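Long-range contacts in cell division control protein 11 (Saccharomyces cerevisiae, PDB 5AR1), which is a septin GTPase subunit that assembles with other septins into cortical filaments of the collar at the yeast mother-bud neck, and is involved in cytokinesis: residues V159-R163 and W200-I204; Y205-F209 and L225-F231. One frame throughout, in Å; residues are numbered along the deposited sequence.

Contact 1. Residues V159-R163 and W200-I204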
ATOM      1  N   VAL A 159      -3.280 -13.170  -4.097  1.00143.72           N
ATOM      2  CA  VAL A 159      -2.050 -13.827  -3.651  1.00141.92           C
ATOM      3  C   VAL A 159      -0.959 -13.753  -4.715  1.00147.28           C
ATOM      4  O   VAL A 159       0.130 -13.260  -4.429  1.00143.39           O
ATOM      5  CB  VAL A 159      -2.307 -15.273  -3.149  1.00147.30           C
ATOM      6  CG1 VAL A 159      -1.038 -16.135  -3.183  1.00148.79           C
ATOM      7  CG2 VAL A 159      -2.904 -15.255  -1.753  1.00143.01           C
ATOM      8  N   GLU A 160      -1.256 -14.215  -5.936  1.00151.10           N
ATOM      9  CA  GLU A 160      -0.286 -14.215  -7.043  1.00155.48           C
ATOM     10  C   GLU A 160       0.175 -12.828  -7.446  1.00161.18           C
ATOM     11  O   GLU A 160       1.309 -12.691  -7.901  1.00162.38           O
ATOM     12  CB  GLU A 160      -0.777 -15.004  -8.258  1.00162.88           C
ATOM     13  CG  GLU A 160       0.062 -16.250  -8.489  1.00178.64           C
ATOM     14  CD  GLU A 160       1.554 -16.011  -8.663  1.00201.61           C
ATOM     15  OE1 GLU A 160       1.942 -15.303  -9.619  1.00204.99           O
ATOM     16  OE2 GLU A 160       2.336 -16.536  -7.839  1.00198.70           O
ATOM     17  N   PHE A 161      -0.666 -11.798  -7.239  1.00158.23           N
ATOM     18  CA  PHE A 161      -0.272 -10.441  -7.551  1.00159.53           C
ATOM     19  C   PHE A 161       0.764  -9.958  -6.556  1.00159.85           C
ATOM     20  O   PHE A 161       1.846  -9.542  -6.964  1.00161.88           O
ATOM     21  CB  PHE A 161      -1.464  -9.458  -7.577  1.00162.43           C
ATOM     22  CG  PHE A 161      -1.040  -8.053  -7.968  1.00166.80           C
ATOM     23  CD1 PHE A 161      -0.584  -7.146  -7.005  1.00166.41           C
ATOM     24  CD2 PHE A 161      -1.034  -7.655  -9.307  1.00176.30           C
ATOM     25  CE1 PHE A 161      -0.136  -5.867  -7.376  1.00169.10           C
ATOM     26  CE2 PHE A 161      -0.608  -6.370  -9.672  1.00181.16           C
ATOM     27  CZ  PHE A 161      -0.155  -5.489  -8.701  1.00174.60           C
ATOM     28  N   ILE A 162       0.437  -9.990  -5.265  1.00151.28           N
ATOM     29  CA  ILE A 162       1.324  -9.420  -4.277  1.00147.57           C
ATOM     30  C   ILE A 162       2.631 -10.232  -4.079  1.00151.16           C
ATOM     31  O   ILE A 162       3.583  -9.630  -3.594  1.00149.45           O
ATOM     32  CB  ILE A 162       0.613  -9.057  -2.927  1.00146.71           C
ATOM     33  CG1 ILE A 162       0.164 -10.269  -2.111  1.00145.02           C
ATOM     34  CG2 ILE A 162      -0.564  -8.102  -3.178  1.00150.63           C
ATOM     35  CD1 ILE A 162      -0.905  -9.932  -1.110  1.00147.66           C
ATOM     36  N   ARG A 163       2.743 -11.511  -4.499  1.00150.56           N
ATOM     37  CA  ARG A 163       4.043 -12.171  -4.278  1.00152.65           C
ATOM     38  C   ARG A 163       5.114 -11.728  -5.252  1.00164.55           C
ATOM     39  O   ARG A 163       6.280 -11.569  -4.872  1.00164.36           O
ATOM     40  CB  ARG A 163       3.987 -13.696  -4.208  1.00155.18           C
ATOM     41  CG  ARG A 163       3.162 -14.438  -5.242  1.00174.75           C
ATOM     42  CD  ARG A 163       2.620 -15.767  -4.691  1.00198.33           C
ATOM     43  NE  ARG A 163       3.167 -16.150  -3.380  1.00209.83           N
ATOM     44  CZ  ARG A 163       4.283 -16.857  -3.201  1.00221.90           C
ATOM     45  NH1 ARG A 163       4.997 -17.261  -4.247  1.00217.27           N
ATOM     46  NH2 ARG A 163       4.707 -17.139  -1.976  1.00208.68           N
ATOM     47  N   TRP A 200       1.239 -17.689   2.770  1.00120.77           N
ATOM     48  CA  TRP A 200       1.855 -17.590   1.454  1.00123.51           C
ATOM     49  C   TRP A 200       3.076 -16.670   1.470  1.00128.70           C
ATOM     50  O   TRP A 200       3.531 -16.240   0.406  1.00130.70           O
ATOM     51  CB  TRP A 200       0.803 -17.200   0.386  1.00122.52           C
ATOM     52  CG  TRP A 200      -0.309 -18.195   0.320  1.00125.96           C
ATOM     53  CD1 TRP A 200      -1.538 -18.090   0.906  1.00127.32           C
ATOM     54  CD2 TRP A 200      -0.199 -19.543  -0.139  1.00130.92           C
ATOM     55  NE1 TRP A 200      -2.225 -19.275   0.785  1.00130.35           N
ATOM     56  CE2 TRP A 200      -1.421 -20.189   0.156  1.00135.61           C
ATOM     57  CE3 TRP A 200       0.813 -20.267  -0.794  1.00136.24           C
ATOM     58  CZ2 TRP A 200      -1.666 -21.517  -0.194  1.00140.19           C
ATOM     59  CZ3 TRP A 200       0.571 -21.587  -1.134  1.00143.02           C
ATOM     60  CH2 TRP A 200      -0.649 -22.202  -0.816  1.00144.98           C
ATOM     61  N   ASN A 201       3.622 -16.392   2.680  1.00124.18           N
ATOM     62  CA  ASN A 201       4.771 -15.507   2.907  1.00123.32           C
ATOM     63  C   ASN A 201       4.697 -14.317   1.945  1.00130.37           C
ATOM     64  O   ASN A 201       5.542 -14.166   1.051  1.00133.38           O
ATOM     65  CB  ASN A 201       6.090 -16.269   2.757  1.00121.79           C
ATOM     66  CG  ASN A 201       6.490 -17.155   3.909  1.00135.60           C
ATOM     67  OD1 ASN A 201       6.998 -18.248   3.691  1.00118.15           O
ATOM     68  ND2 ASN A 201       6.318 -16.706   5.158  1.00134.83           N
ATOM     69  N   LEU A 202       3.615 -13.536   2.053  1.00125.68           N
ATOM     70  CA  LEU A 202       3.429 -12.459   1.097  1.00125.65           C
ATOM     71  C   LEU A 202       4.219 -11.233   1.514  1.00127.85           C
ATOM     72  O   LEU A 202       4.143 -10.804   2.661  1.00122.44           O
ATOM     73  CB  LEU A 202       1.952 -12.183   0.794  1.00124.71           C
ATOM     74  CG  LEU A 202       1.235 -13.376   0.130  1.00132.04           C
ATOM     75  CD1 LEU A 202      -0.265 -13.287   0.267  1.00131.56           C
ATOM     76  CD2 LEU A 202       1.664 -13.580  -1.292  1.00135.70           C
ATOM     77  N   PRO A 203       5.113 -10.760   0.618  1.00128.91           N
ATOM     78  CA  PRO A 203       5.971  -9.631   0.983  1.00127.86           C
ATOM     79  C   PRO A 203       5.232  -8.289   0.942  1.00130.70           C
ATOM     80  O   PRO A 203       5.161  -7.623  -0.101  1.00134.84           O
ATOM     81  CB  PRO A 203       7.148  -9.759   0.024  1.00134.14           C
ATOM     82  CG  PRO A 203       6.634 -10.538  -1.131  1.00141.59           C
ATOM     83  CD  PRO A 203       5.368 -11.217  -0.765  1.00134.98           C
ATOM     84  N   ILE A 204       4.669  -7.914   2.109  1.00120.53           N
ATOM     85  CA  ILE A 204       3.890  -6.715   2.375  1.00117.55           C
ATOM     86  C   ILE A 204       4.767  -5.733   3.143  1.00121.15           C
ATOM     87  O   ILE A 204       5.693  -6.193   3.812  1.00121.34           O
ATOM     88  CB  ILE A 204       2.633  -7.233   3.157  1.00119.13           C
ATOM     89  CG1 ILE A 204       1.387  -7.072   2.297  1.00122.25           C
ATOM     90  CG2 ILE A 204       2.411  -6.699   4.630  1.00115.18           C
ATOM     91  CD1 ILE A 204       1.388  -7.968   1.069  1.00146.69           C
TER
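Leu202 lies at the apolar centre, its CD1 3.7 Å from Ile162 CD1 and 3.9 Å from Val159 CG2. Val159 and Ile162, three residues apart and so on one face of their helix, both direct their CA-CB bonds at the loop and offer it branched aliphatic surface. Ile204 continues the patch along Ile162, CD1 to CD1 at 3.7 Å, while Trp200 meets Val159 at the other end (CD1 to CG2, 4.1 Å). Pro203, compact and rigid, rests its CD 3.7 Å from Ile162 O. At the exposed margin the long Arg163 side chain passes Leu202 CD2 and reaches beyond it, so that NH2 donates a nearly straight hydrogen bond to Trp200 O (2.8 Å). Asn201, a residue type that tolerates positive phi well, is the C-prime residue of the Schellman motif that ends helix 183-199. Leu154 touches Val159, Ile162 and Leu202, and Ile171 of strand 171-175 meets both isoleucines, binding helix 156-165 and the loop to the sheet edge.

Contact 2. Residues Y205-F209 and L225-F231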
ATOM      1  N   TYR A 205       4.526  -4.391   3.042  1.00118.45           N
ATOM      2  CA  TYR A 205       5.307  -3.396   3.806  1.00118.30           C
ATOM      3  C   TYR A 205       4.748  -3.461   5.181  1.00123.45           C
ATOM      4  O   TYR A 205       3.589  -3.084   5.380  1.00123.46           O
ATOM      5  CB  TYR A 205       5.143  -1.968   3.260  1.00120.85           C
ATOM      6  CG  TYR A 205       5.994  -0.922   3.955  1.00121.98           C
ATOM      7  CD1 TYR A 205       7.306  -0.689   3.562  1.00125.78           C
ATOM      8  CD2 TYR A 205       5.483  -0.153   4.999  1.00121.41           C
ATOM      9  CE1 TYR A 205       8.088   0.283   4.177  1.00126.55           C
ATOM     10  CE2 TYR A 205       6.259   0.823   5.629  1.00123.32           C
ATOM     11  CZ  TYR A 205       7.557   1.053   5.197  1.00133.14           C
ATOM     12  OH  TYR A 205       8.350   2.002   5.801  1.00134.66           O
ATOM     13  N   ASN A 206       5.514  -4.003   6.125  1.00121.30           N
ATOM     14  CA  ASN A 206       4.977  -4.158   7.468  1.00118.90           C
ATOM     15  C   ASN A 206       5.533  -3.130   8.481  1.00123.61           C
ATOM     16  O   ASN A 206       5.808  -3.460   9.632  1.00123.30           O
ATOM     17  CB  ASN A 206       5.162  -5.590   7.929  1.00117.99           C
ATOM     18  CG  ASN A 206       4.388  -5.887   9.164  1.00132.93           C
ATOM     19  OD1 ASN A 206       3.253  -5.426   9.334  1.00123.34           O
ATOM     20  ND2 ASN A 206       5.039  -6.561  10.096  1.00129.50           N
ATOM     21  N   PHE A 207       5.659  -1.872   8.052  1.00120.51           N
ATOM     22  CA  PHE A 207       6.132  -0.763   8.878  1.00119.52           C
ATOM     23  C   PHE A 207       7.496  -1.061   9.573  1.00127.32           C
ATOM     24  O   PHE A 207       7.599  -0.991  10.810  1.00126.05           O
ATOM     25  CB  PHE A 207       5.023  -0.327   9.857  1.00117.36           C
ATOM     26  CG  PHE A 207       3.810   0.146   9.097  1.00117.45           C
ATOM     27  CD1 PHE A 207       3.762   1.430   8.565  1.00120.76           C
ATOM     28  CD2 PHE A 207       2.769  -0.722   8.811  1.00118.04           C
ATOM     29  CE1 PHE A 207       2.675   1.845   7.801  1.00124.17           C
ATOM     30  CE2 PHE A 207       1.677  -0.301   8.052  1.00119.55           C
ATOM     31  CZ  PHE A 207       1.632   0.981   7.564  1.00121.11           C
ATOM     32  N   PRO A 208       8.542  -1.409   8.768  1.00127.75           N
ATOM     33  CA  PRO A 208       9.879  -1.661   9.343  1.00130.21           C
ATOM     34  C   PRO A 208      10.417  -0.399   9.995  1.00134.21           C
ATOM     35  O   PRO A 208      10.227   0.690   9.452  1.00135.73           O
ATOM     36  CB  PRO A 208      10.729  -2.012   8.117  1.00136.46           C
ATOM     37  CG  PRO A 208       9.759  -2.361   7.043  1.00140.11           C
ATOM     38  CD  PRO A 208       8.576  -1.512   7.299  1.00132.18           C
ATOM     39  N   PHE A 209      11.061  -0.532  11.158  1.00129.08           N
ATOM     40  CA  PHE A 209      11.539   0.624  11.922  1.00128.51           C
ATOM     41  C   PHE A 209      13.032   0.567  12.239  1.00142.35           C
ATOM     42  O   PHE A 209      13.603  -0.529  12.317  1.00144.06           O
ATOM     43  CB  PHE A 209      10.708   0.778  13.209  1.00124.57           C
ATOM     44  CG  PHE A 209      10.924  -0.329  14.219  1.00122.83           C
ATOM     45  CD1 PHE A 209      10.233  -1.528  14.123  1.00119.81           C
ATOM     46  CD2 PHE A 209      11.842  -0.176  15.253  1.00126.02           C
ATOM     47  CE1 PHE A 209      10.463  -2.559  15.034  1.00122.01           C
ATOM     48  CE2 PHE A 209      12.066  -1.209  16.165  1.00126.38           C
ATOM     49  CZ  PHE A 209      11.369  -2.391  16.052  1.00122.23           C
ATOM     50  N   LEU A 225      -0.075   0.752  14.570  1.00109.56           N
ATOM     51  CA  LEU A 225      -0.402   0.942  13.160  1.00110.46           C
ATOM     52  C   LEU A 225      -0.550  -0.410  12.507  1.00116.30           C
ATOM     53  O   LEU A 225      -1.559  -0.650  11.849  1.00118.11           O
ATOM     54  CB  LEU A 225       0.668   1.754  12.395  1.00111.30           C
ATOM     55  CG  LEU A 225       0.258   3.053  11.685  1.00117.08           C
ATOM     56  CD1 LEU A 225       1.284   3.445  10.691  1.00118.27           C
ATOM     57  CD2 LEU A 225      -1.063   2.943  10.974  1.00120.27           C
ATOM     58  N   ARG A 226       0.446  -1.309  12.731  1.00111.86           N
ATOM     59  CA  ARG A 226       0.546  -2.667  12.180  1.00110.19           C
ATOM     60  C   ARG A 226      -0.708  -3.453  12.507  1.00113.03           C
ATOM     61  O   ARG A 226      -1.137  -4.290  11.722  1.00116.42           O
ATOM     62  CB  ARG A 226       1.745  -3.375  12.793  1.00105.26           C
ATOM     63  CG  ARG A 226       3.019  -3.271  12.013  1.00 97.25           C
ATOM     64  CD  ARG A 226       4.067  -4.044  12.781  1.00 99.38           C
ATOM     65  NE  ARG A 226       5.410  -3.825  12.250  1.00113.43           N
ATOM     66  CZ  ARG A 226       6.534  -4.043  12.926  1.00124.65           C
ATOM     67  NH1 ARG A 226       6.490  -4.457  14.186  1.00 98.66           N
ATOM     68  NH2 ARG A 226       7.711  -3.836  12.350  1.00113.15           N
ATOM     69  N   THR A 227      -1.295  -3.159  13.660  1.00104.25           N
ATOM     70  CA  THR A 227      -2.519  -3.738  14.182  1.00103.57           C
ATOM     71  C   THR A 227      -3.730  -3.403  13.314  1.00109.76           C
ATOM     72  O   THR A 227      -4.643  -4.225  13.196  1.00112.41           O
ATOM     73  CB  THR A 227      -2.637  -3.235  15.613  1.00 99.73           C
ATOM     74  OG1 THR A 227      -2.047  -4.204  16.447  1.00 99.96           O
ATOM     75  CG2 THR A 227      -4.038  -2.863  16.039  1.00 92.47           C
ATOM     76  N   LEU A 228      -3.739  -2.198  12.720  1.00105.50           N
ATOM     77  CA  LEU A 228      -4.841  -1.702  11.899  1.00107.01           C
ATOM     78  C   LEU A 228      -4.928  -2.381  10.534  1.00114.04           C
ATOM     79  O   LEU A 228      -5.987  -2.371   9.897  1.00116.35           O
ATOM     80  CB  LEU A 228      -4.769  -0.168  11.782  1.00106.91           C
ATOM     81  CG  LEU A 228      -4.734   0.608  13.116  1.00108.87           C
ATOM     82  CD1 LEU A 228      -4.421   2.073  12.891  1.00109.57           C
ATOM     83  CD2 LEU A 228      -6.020   0.454  13.882  1.00108.22           C
ATOM     84  N   LEU A 229      -3.822  -3.012  10.116  1.00110.70           N
ATOM     85  CA  LEU A 229      -3.675  -3.746   8.858  1.00111.75           C
ATOM     86  C   LEU A 229      -4.564  -4.979   8.799  1.00116.94           C
ATOM     87  O   LEU A 229      -4.610  -5.723   9.799  1.00115.85           O
ATOM     88  CB  LEU A 229      -2.212  -4.190   8.701  1.00110.29           C
ATOM     89  CG  LEU A 229      -1.399  -3.660   7.552  1.00115.47           C
ATOM     90  CD1 LEU A 229      -1.920  -2.334   7.023  1.00116.45           C
ATOM     91  CD2 LEU A 229       0.034  -3.551   7.957  1.00117.12           C
ATOM     92  N   PRO A 230      -5.211  -5.268   7.631  1.00115.63           N
ATOM     93  CA  PRO A 230      -5.283  -4.469   6.393  1.00116.92           C
ATOM     94  C   PRO A 230      -6.138  -3.223   6.621  1.00123.16           C
ATOM     95  O   PRO A 230      -7.239  -3.335   7.161  1.00125.63           O
ATOM     96  CB  PRO A 230      -5.956  -5.425   5.386  1.00121.19           C
ATOM     97  CG  PRO A 230      -5.965  -6.760   6.032  1.00125.48           C
ATOM     98  CD  PRO A 230      -6.045  -6.472   7.497  1.00119.38           C
ATOM     99  N   PHE A 231      -5.625  -2.032   6.253  1.00118.37           N
ATOM    100  CA  PHE A 231      -6.336  -0.778   6.477  1.00119.06           C
ATOM    101  C   PHE A 231      -7.745  -0.725   5.891  1.00125.67           C
ATOM    102  O   PHE A 231      -7.907  -0.886   4.694  1.00127.90           O
ATOM    103  CB  PHE A 231      -5.507   0.418   5.982  1.00121.31           C
ATOM    104  CG  PHE A 231      -4.194   0.658   6.694  1.00119.68           C
ATOM    105  CD1 PHE A 231      -4.085   0.477   8.073  1.00119.49           C
ATOM    106  CD2 PHE A 231      -3.087   1.147   6.001  1.00122.27           C
ATOM    107  CE1 PHE A 231      -2.879   0.723   8.729  1.00118.08           C
ATOM    108  CE2 PHE A 231      -1.878   1.393   6.660  1.00122.37           C
ATOM    109  CZ  PHE A 231      -1.782   1.175   8.018  1.00117.72           C
TER
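Arg226, in the segment running from helix 218-228, supplies the polar link to a loop that has no regular secondary structure. Its NE donates a good hydrogen bond to Asn206 O (2.7 Å, 160°), and NH2 adds two weak ones, to Asn206 O at 3.3 Å and to Phe207 O at 3.2 Å. Asn206 O is thus satisfied by the guanidinium, whose several N-H groups suit it to gather backbone oxygens, while Phe207 O takes only a weak bond from it and also accepts from Asn222 ND2. The positive phi of Phe207 (53°) marks a bend, which probably helps to present both carbonyls to Arg226. Arg226 CG lies 3.4 Å from Asn206 OD1, and Arg226 NH2 is 3.9 Å from Phe209 CD1, at that ring's edge. Leu228 O accepts from Lys190 NZ, and the backbones of Tyr205 and Phe231 hydrogen-bond to Ile171 and Ile175.

Next to these polar contacts the Phe207 ring fills an apolar pocket, a large flat side chain meeting several partners. Leu225 CD1 sits over one face, 4.0 Å from the ring centroid, a CH-pi contact; Leu229 CD2 approaches the edge, 3.6 Å from Phe207 CE2; and Phe231 meets it rim to rim, CZ to CZ at 3.4 Å. His280 of helix 274-290 makes an edge-to-face pair with the same ring. The peptide bond before Pro230 is cis, and Pro230 packs on helix 183-199. Loop and helix here flank the central sheet of the septin G domain, a P-loop GTPase fold, with the Phe231 side chain about 8 Å from that of Ser178, a GTP-binding position by similarity.

Overall arrangement
Contacts 1 and 2 follow in series along the chain: contact 1 closes at Ile204 and contact 2 opens at Tyr205, so a single loop, leaving helix 183-199 and leading to helix 218-228, serves both. Their centres are 15 Å apart. The loop first meets helix 156-165, then the segment from helix 218-228, and where the two segments join, Ile204 and Tyr205 lie against strand 171-175, an outermost strand of the mixed five-stranded sheet. Contact 1 thus ties the loop to a helix beside this sheet edge, and contact 2 ties it to helix 218-228, the helix to which the loop leads. Both belong to the septin-type G domain, whose predicted G4 motif (residues 176-179) directly follows the shared strand.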